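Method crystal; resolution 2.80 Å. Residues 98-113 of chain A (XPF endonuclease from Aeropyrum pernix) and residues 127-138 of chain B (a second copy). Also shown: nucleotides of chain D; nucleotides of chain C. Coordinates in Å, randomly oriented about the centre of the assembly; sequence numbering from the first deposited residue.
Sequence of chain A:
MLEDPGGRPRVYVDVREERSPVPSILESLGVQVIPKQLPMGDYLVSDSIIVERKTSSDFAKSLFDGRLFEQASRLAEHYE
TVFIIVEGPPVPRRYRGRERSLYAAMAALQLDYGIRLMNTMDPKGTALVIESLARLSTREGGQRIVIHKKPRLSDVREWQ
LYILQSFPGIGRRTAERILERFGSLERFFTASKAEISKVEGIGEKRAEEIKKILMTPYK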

# COMPACT_ATOMS: atom_id res chain seq x y z
N ARG A 98 -14.67 -5.20 21.19
CA ARG A 98 -14.60 -4.37 19.97
C ARG A 98 -14.03 -5.12 18.74
O ARG A 98 -13.79 -4.50 17.73
N GLU A 99 -13.83 -6.43 18.82
CA GLU A 99 -13.30 -7.20 17.69
C GLU A 99 -14.12 -7.18 16.41
O GLU A 99 -13.57 -7.38 15.32
N ARG A 100 -15.45 -7.03 16.53
CA ARG A 100 -16.28 -7.02 15.34
C ARG A 100 -15.78 -5.86 14.50
O ARG A 100 -15.64 -6.01 13.30
N SER A 101 -15.48 -4.73 15.14
CA SER A 101 -14.90 -3.59 14.48
C SER A 101 -13.59 -3.95 13.78
O SER A 101 -13.50 -3.89 12.55
N LEU A 102 -12.58 -4.33 14.56
CA LEU A 102 -11.24 -4.55 14.05
C LEU A 102 -11.21 -5.44 12.80
O LEU A 102 -10.76 -5.00 11.73
N TYR A 103 -11.72 -6.67 12.91
CA TYR A 103 -11.68 -7.60 11.80
C TYR A 103 -12.47 -7.04 10.62
O TYR A 103 -12.06 -7.19 9.47
N ALA A 104 -13.59 -6.37 10.89
CA ALA A 104 -14.38 -5.76 9.81
C ALA A 104 -13.54 -4.74 9.06
O ALA A 104 -13.54 -4.70 7.83
N ALA A 105 -12.80 -3.92 9.80
CA ALA A 105 -11.91 -2.97 9.17
C ALA A 105 -10.96 -3.73 8.24
O ALA A 105 -10.85 -3.42 7.05
N MET A 106 -10.29 -4.74 8.79
CA MET A 106 -9.34 -5.51 8.03
C MET A 106 -9.93 -5.95 6.71
O MET A 106 -9.36 -5.68 5.66
N ALA A 107 -11.09 -6.59 6.76
CA ALA A 107 -11.78 -7.03 5.57
C ALA A 107 -12.09 -5.89 4.57
O ALA A 107 -12.05 -6.11 3.36
N ALA A 108 -12.37 -4.70 5.09
CA ALA A 108 -12.67 -3.51 4.25
C ALA A 108 -11.43 -2.87 3.60
O ALA A 108 -11.47 -2.55 2.40
N LEU A 109 -10.36 -2.68 4.38
CA LEU A 109 -9.09 -2.21 3.84
C LEU A 109 -8.68 -3.10 2.68
O LEU A 109 -8.09 -2.62 1.72
N GLN A 110 -9.00 -4.38 2.78
CA GLN A 110 -8.63 -5.38 1.80
C GLN A 110 -9.55 -5.37 0.60
O GLN A 110 -9.09 -5.47 -0.51
N LEU A 111 -10.86 -5.28 0.80
CA LEU A 111 -11.78 -5.33 -0.34
C LEU A 111 -12.09 -3.97 -0.97
O LEU A 111 -12.32 -3.87 -2.16
N ASP A 112 -12.11 -2.93 -0.15
CA ASP A 112 -12.49 -1.60 -0.63
C ASP A 112 -11.39 -0.90 -1.43
O ASP A 112 -11.67 -0.31 -2.46
N TYR A 113 -10.16 -0.94 -0.95
CA TYR A 113 -9.08 -0.33 -1.68
C TYR A 113 -7.93 -1.29 -2.04
O TYR A 113 -6.81 -0.84 -2.30
N ALA B 127 -14.52 -16.12 11.92
CA ALA B 127 -15.92 -16.04 11.52
C ALA B 127 -16.33 -14.58 11.36
O ALA B 127 -17.10 -14.24 10.48
N LEU B 128 -15.78 -13.72 12.20
CA LEU B 128 -15.97 -12.29 12.06
C LEU B 128 -15.45 -11.77 10.72
O LEU B 128 -16.09 -10.95 10.05
N VAL B 129 -14.27 -12.26 10.33
CA VAL B 129 -13.63 -11.84 9.10
C VAL B 129 -14.48 -12.30 7.94
O VAL B 129 -14.76 -11.53 7.05
N ILE B 130 -14.92 -13.56 7.97
CA ILE B 130 -15.68 -14.13 6.86
C ILE B 130 -17.00 -13.38 6.65
O ILE B 130 -17.39 -13.08 5.50
N GLU B 131 -17.67 -13.08 7.76
CA GLU B 131 -18.95 -12.39 7.76
C GLU B 131 -18.77 -11.01 7.13
O GLU B 131 -19.53 -10.64 6.21
N SER B 132 -17.79 -10.25 7.64
CA SER B 132 -17.33 -9.02 7.00
C SER B 132 -17.19 -9.09 5.49
O SER B 132 -17.71 -8.24 4.79
N LEU B 133 -16.47 -10.07 4.97
CA LEU B 133 -16.34 -10.20 3.53
C LEU B 133 -17.70 -10.50 2.91
O LEU B 133 -18.08 -9.92 1.89
N ALA B 134 -18.44 -11.41 3.54
CA ALA B 134 -19.72 -11.83 3.00
C ALA B 134 -20.67 -10.64 2.79
O ALA B 134 -21.35 -10.53 1.77
N ARG B 135 -20.67 -9.75 3.78
CA ARG B 135 -21.46 -8.54 3.72
C ARG B 135 -20.80 -7.58 2.80
O ARG B 135 -21.44 -7.06 1.89
N LEU B 136 -19.51 -7.34 3.03
CA LEU B 136 -18.82 -6.26 2.34
C LEU B 136 -18.91 -6.33 0.85
O LEU B 136 -18.83 -5.30 0.22
N SER B 137 -19.13 -7.51 0.27
CA SER B 137 -19.32 -7.61 -1.17
C SER B 137 -20.80 -7.74 -1.45
O SER B 137 -21.23 -8.68 -2.11
N THR B 138 -21.55 -6.77 -0.93
CA THR B 138 -23.02 -6.70 -0.98
C THR B 138 -23.37 -5.27 -0.57
O THR B 138 -23.91 -4.52 -1.36

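Helix 99-112 of chain A packs against helix 127-136 of the second copy, the two axes approaching to 8.3 Å at an angle of 50°. At the start of the chain A helix, Glu A99 turns its CA-to-CB bond toward the partner, and its CB lies 3.8 Å from CD1 of Leu B128, so the aliphatic base of an acidic residue serves as an apolar surface.

Arg A100 leaves its helix sideways, with chi1 t, but its long chain brings the guanidinium to Glu B131 (chi1 t). Two hydrogen bonds make a bidentate salt bridge: NE of Arg A100 to OE1 of Glu B131 at 3.0 Å, and NH2 of Arg A100 to OE2 of Glu B131 at 2.7 Å. CD of Arg A100 touches CD2 of Leu B128 at 3.7 Å. Arg B135 also approaches, its NH1 3.7 Å from NH2 of Arg A100; the carboxylate, to the side of the pair, offsets this repulsion, for NE of Arg B135 lies 3.1 Å from OE2 of Glu B131 in a contact of charges only.

Ser A101 and Leu A102 do not reach the chain B stretch. Tyr A103 (chi1 m) points toward chain B. Leu B128 (m, t) meets the edge of its ring, CD1 to CD1 at 3.6 Å, while CG2 of Val B129 (t) lies 3.6 Å from CB of Tyr A103. The hydroxyl is hydrogen-bonded elsewhere in the structure, so the ring can be buried without stranding a polar group.

Small residues then let the backbones draw close: the CA atoms of Ala A104 and Ser B132 are 5.2 Å apart. Ala A107 points inward, its methyl CB 3.5 Å from CB of Ser B132 and 3.8 Å from CD2 of Leu B133 (m, t). Ala A108 offers its CB to CD1 of Leu B136 at 3.9 Å. Leu B136, whose chi angles lie off the usual wells, is a knob seated among Ala A104, Ala A108, Leu A111 and Asp A112; the two alanines leave room for it.

Leu A111 (m, t) points toward chain B and packs against two leucines, with CG 3.9 Å from CD2 of Leu B133 and CD1 4.3 Å from CB of Leu B136. Asp A112 (m) starts sideways, yet its OD1 comes within 3.4 Å of CD2 of Leu B136. Its backbone O lies 2.9 Å from O2 of DT1 of chain D, and Tyr A113 turns its ring edge to DA15 of chain C, CD2 being 3.7 Å from N3.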

# COMPACT_ATOMS: atom_id res chain seq x y z
CB ARG A 98 -13.78 -3.10 20.22
CG ARG A 98 -14.49 -1.97 20.97
CD ARG A 98 -13.54 -1.35 22.01
NE ARG A 98 -13.19 0.05 21.74
CZ ARG A 98 -12.24 0.74 22.39
NH1 ARG A 98 -11.51 0.14 23.34
NH2 ARG A 98 -12.00 2.02 22.09
CB GLU A 99 -13.19 -8.68 18.01
CG GLU A 99 -12.94 -9.09 19.41
CD GLU A 99 -12.61 -10.55 19.40
OE1 GLU A 99 -13.51 -11.38 19.09
OE2 GLU A 99 -11.42 -10.87 19.66
CB ARG A 100 -17.76 -6.84 15.65
CG ARG A 100 -18.64 -6.80 14.39
CD ARG A 100 -19.45 -8.11 14.23
NE ARG A 100 -20.27 -8.14 13.02
CZ ARG A 100 -21.36 -7.39 12.81
NH1 ARG A 100 -21.75 -6.51 13.74
NH2 ARG A 100 -22.04 -7.48 11.66
CB SER A 101 -14.64 -2.47 15.48
OG SER A 101 -15.76 -1.65 15.59
CB LEU A 102 -10.32 -5.05 15.16
CG LEU A 102 -10.04 -3.95 16.19
CD1 LEU A 102 -9.17 -4.43 17.32
CD2 LEU A 102 -9.38 -2.77 15.56
CB TYR A 103 -12.19 -9.00 12.19
CG TYR A 103 -11.34 -9.72 13.21
CD1 TYR A 103 -11.83 -10.03 14.48
CD2 TYR A 103 -10.03 -10.11 12.91
CE1 TYR A 103 -11.05 -10.69 15.44
CE2 TYR A 103 -9.23 -10.79 13.86
CZ TYR A 103 -9.76 -11.07 15.13
OH TYR A 103 -9.00 -11.72 16.06
CB ALA A 104 -15.65 -5.14 10.34
CB ALA A 105 -11.12 -2.19 10.22
CB MET A 106 -8.90 -6.71 8.84
CG MET A 106 -8.12 -6.31 10.05
SD MET A 106 -7.75 -7.75 11.00
CE MET A 106 -6.56 -7.02 12.15
CB ALA A 107 -13.03 -7.76 5.96
CB ALA A 108 -13.44 -2.44 5.06
CB LEU A 109 -8.02 -2.30 4.88
CG LEU A 109 -8.14 -1.36 6.05
CD1 LEU A 109 -7.27 -1.91 7.13
CD2 LEU A 109 -7.68 0.00 5.67
CB GLN A 110 -8.67 -6.77 2.43
CG GLN A 110 -7.42 -7.21 3.23
CD GLN A 110 -6.45 -7.96 2.36
OE1 GLN A 110 -6.22 -7.59 1.20
NE2 GLN A 110 -5.86 -9.03 2.90
CB LEU A 111 -13.10 -5.99 0.07
CG LEU A 111 -13.26 -7.51 0.14
CD1 LEU A 111 -14.74 -7.90 0.02
CD2 LEU A 111 -12.45 -8.19 -0.95
CB ASP A 112 -12.92 -0.72 0.56
CG ASP A 112 -14.36 -1.00 1.02
OD1 ASP A 112 -15.10 -1.81 0.36
OD2 ASP A 112 -14.73 -0.39 2.07
CB TYR A 113 -8.50 0.85 -0.90
CG TYR A 113 -9.44 1.68 -0.05
CD1 TYR A 113 -9.51 1.46 1.32
CD2 TYR A 113 -10.16 2.75 -0.58
CE1 TYR A 113 -10.31 2.24 2.16
CE2 TYR A 113 -10.99 3.55 0.26
CZ TYR A 113 -11.05 3.27 1.64
OH TYR A 113 -11.84 3.99 2.54
CB ALA B 127 -16.79 -16.77 12.53
CB LEU B 128 -15.27 -11.55 13.21
CG LEU B 128 -15.94 -11.59 14.57
CD1 LEU B 128 -15.27 -10.62 15.50
CD2 LEU B 128 -17.39 -11.17 14.40
CB VAL B 129 -12.22 -12.40 8.96
CG1 VAL B 129 -11.72 -12.25 7.55
CG2 VAL B 129 -11.32 -11.67 9.86
CB ILE B 130 -15.91 -15.64 7.07
CG1 ILE B 130 -14.57 -16.38 7.10
CG2 ILE B 130 -16.83 -16.17 6.00
CD1 ILE B 130 -14.63 -17.89 7.09
CB GLU B 131 -19.48 -12.26 9.18
CG GLU B 131 -20.76 -11.43 9.28
CD GLU B 131 -20.85 -10.59 10.55
OE1 GLU B 131 -19.83 -10.52 11.29
OE2 GLU B 131 -21.92 -9.99 10.81
CB SER B 132 -16.01 -8.63 7.58
OG SER B 132 -16.15 -7.47 8.33
CB LEU B 133 -15.35 -11.31 3.16
CG LEU B 133 -13.94 -11.20 3.72
CD1 LEU B 133 -13.25 -12.53 3.59
CD2 LEU B 133 -13.16 -10.12 3.01
CB ALA B 134 -20.35 -12.84 3.92
CB ARG B 135 -21.58 -7.88 5.08
CG ARG B 135 -22.47 -8.66 5.98
CD ARG B 135 -22.36 -8.30 7.42
NE ARG B 135 -23.25 -9.25 8.08
CZ ARG B 135 -24.33 -8.93 8.78
NH1 ARG B 135 -24.65 -7.66 8.99
NH2 ARG B 135 -25.06 -9.92 9.30
CB LEU B 136 -17.39 -6.07 2.81
CG LEU B 136 -17.42 -4.72 3.51
CD1 LEU B 136 -16.59 -4.73 4.77
CD2 LEU B 136 -17.01 -3.57 2.56
CB SER B 137 -18.57 -8.81 -1.75
OG SER B 137 -18.84 -9.95 -0.96
CB THR B 138 -23.65 -7.67 0.06
OG1 THR B 138 -23.46 -9.02 -0.37
CG2 THR B 138 -25.15 -7.40 0.26
O5' DT D 1 -8.70 -8.12 -3.65
C5' DT D 1 -9.24 -7.62 -4.85
C4' DT D 1 -10.11 -6.44 -4.50
O4' DT D 1 -9.33 -5.25 -4.22
C3' DT D 1 -10.90 -6.10 -5.73
O3' DT D 1 -12.24 -6.21 -5.43
C2' DT D 1 -10.53 -4.68 -6.14
C1' DT D 1 -9.91 -4.15 -4.87
N1 DT D 1 -8.89 -3.16 -5.19
C2 DT D 1 -9.21 -1.80 -5.11
O2 DT D 1 -10.30 -1.37 -4.80
N3 DT D 1 -8.19 -0.95 -5.41
C4 DT D 1 -6.91 -1.32 -5.79
O4 DT D 1 -6.07 -0.47 -6.04
C5 DT D 1 -6.63 -2.75 -5.86
C7 DT D 1 -5.31 -3.26 -6.35
C6 DT D 1 -7.63 -3.59 -5.56
P DA C 15 -10.81 10.95 -4.76
OP1 DA C 15 -11.91 11.89 -4.50
OP2 DA C 15 -9.41 11.38 -4.53
O5' DA C 15 -11.10 9.64 -3.89
C5' DA C 15 -12.42 9.12 -4.00
C4' DA C 15 -12.46 7.70 -3.47
O4' DA C 15 -11.60 6.87 -4.30
C3' DA C 15 -11.90 7.61 -2.05
O3' DA C 15 -12.93 7.32 -1.10
C2' DA C 15 -10.83 6.52 -2.12
C1' DA C 15 -11.09 5.85 -3.47
N9 DA C 15 -9.87 5.22 -3.97
C8 DA C 15 -8.64 5.81 -4.13
N7 DA C 15 -7.72 4.97 -4.55
C5 DA C 15 -8.38 3.75 -4.66
C6 DA C 15 -7.95 2.46 -5.03
N6 DA C 15 -6.70 2.17 -5.41
N1 DA C 15 -8.87 1.47 -5.01
C2 DA C 15 -10.11 1.78 -4.63
N3 DA C 15 -10.64 2.95 -4.25
C4 DA C 15 -9.70 3.90 -4.29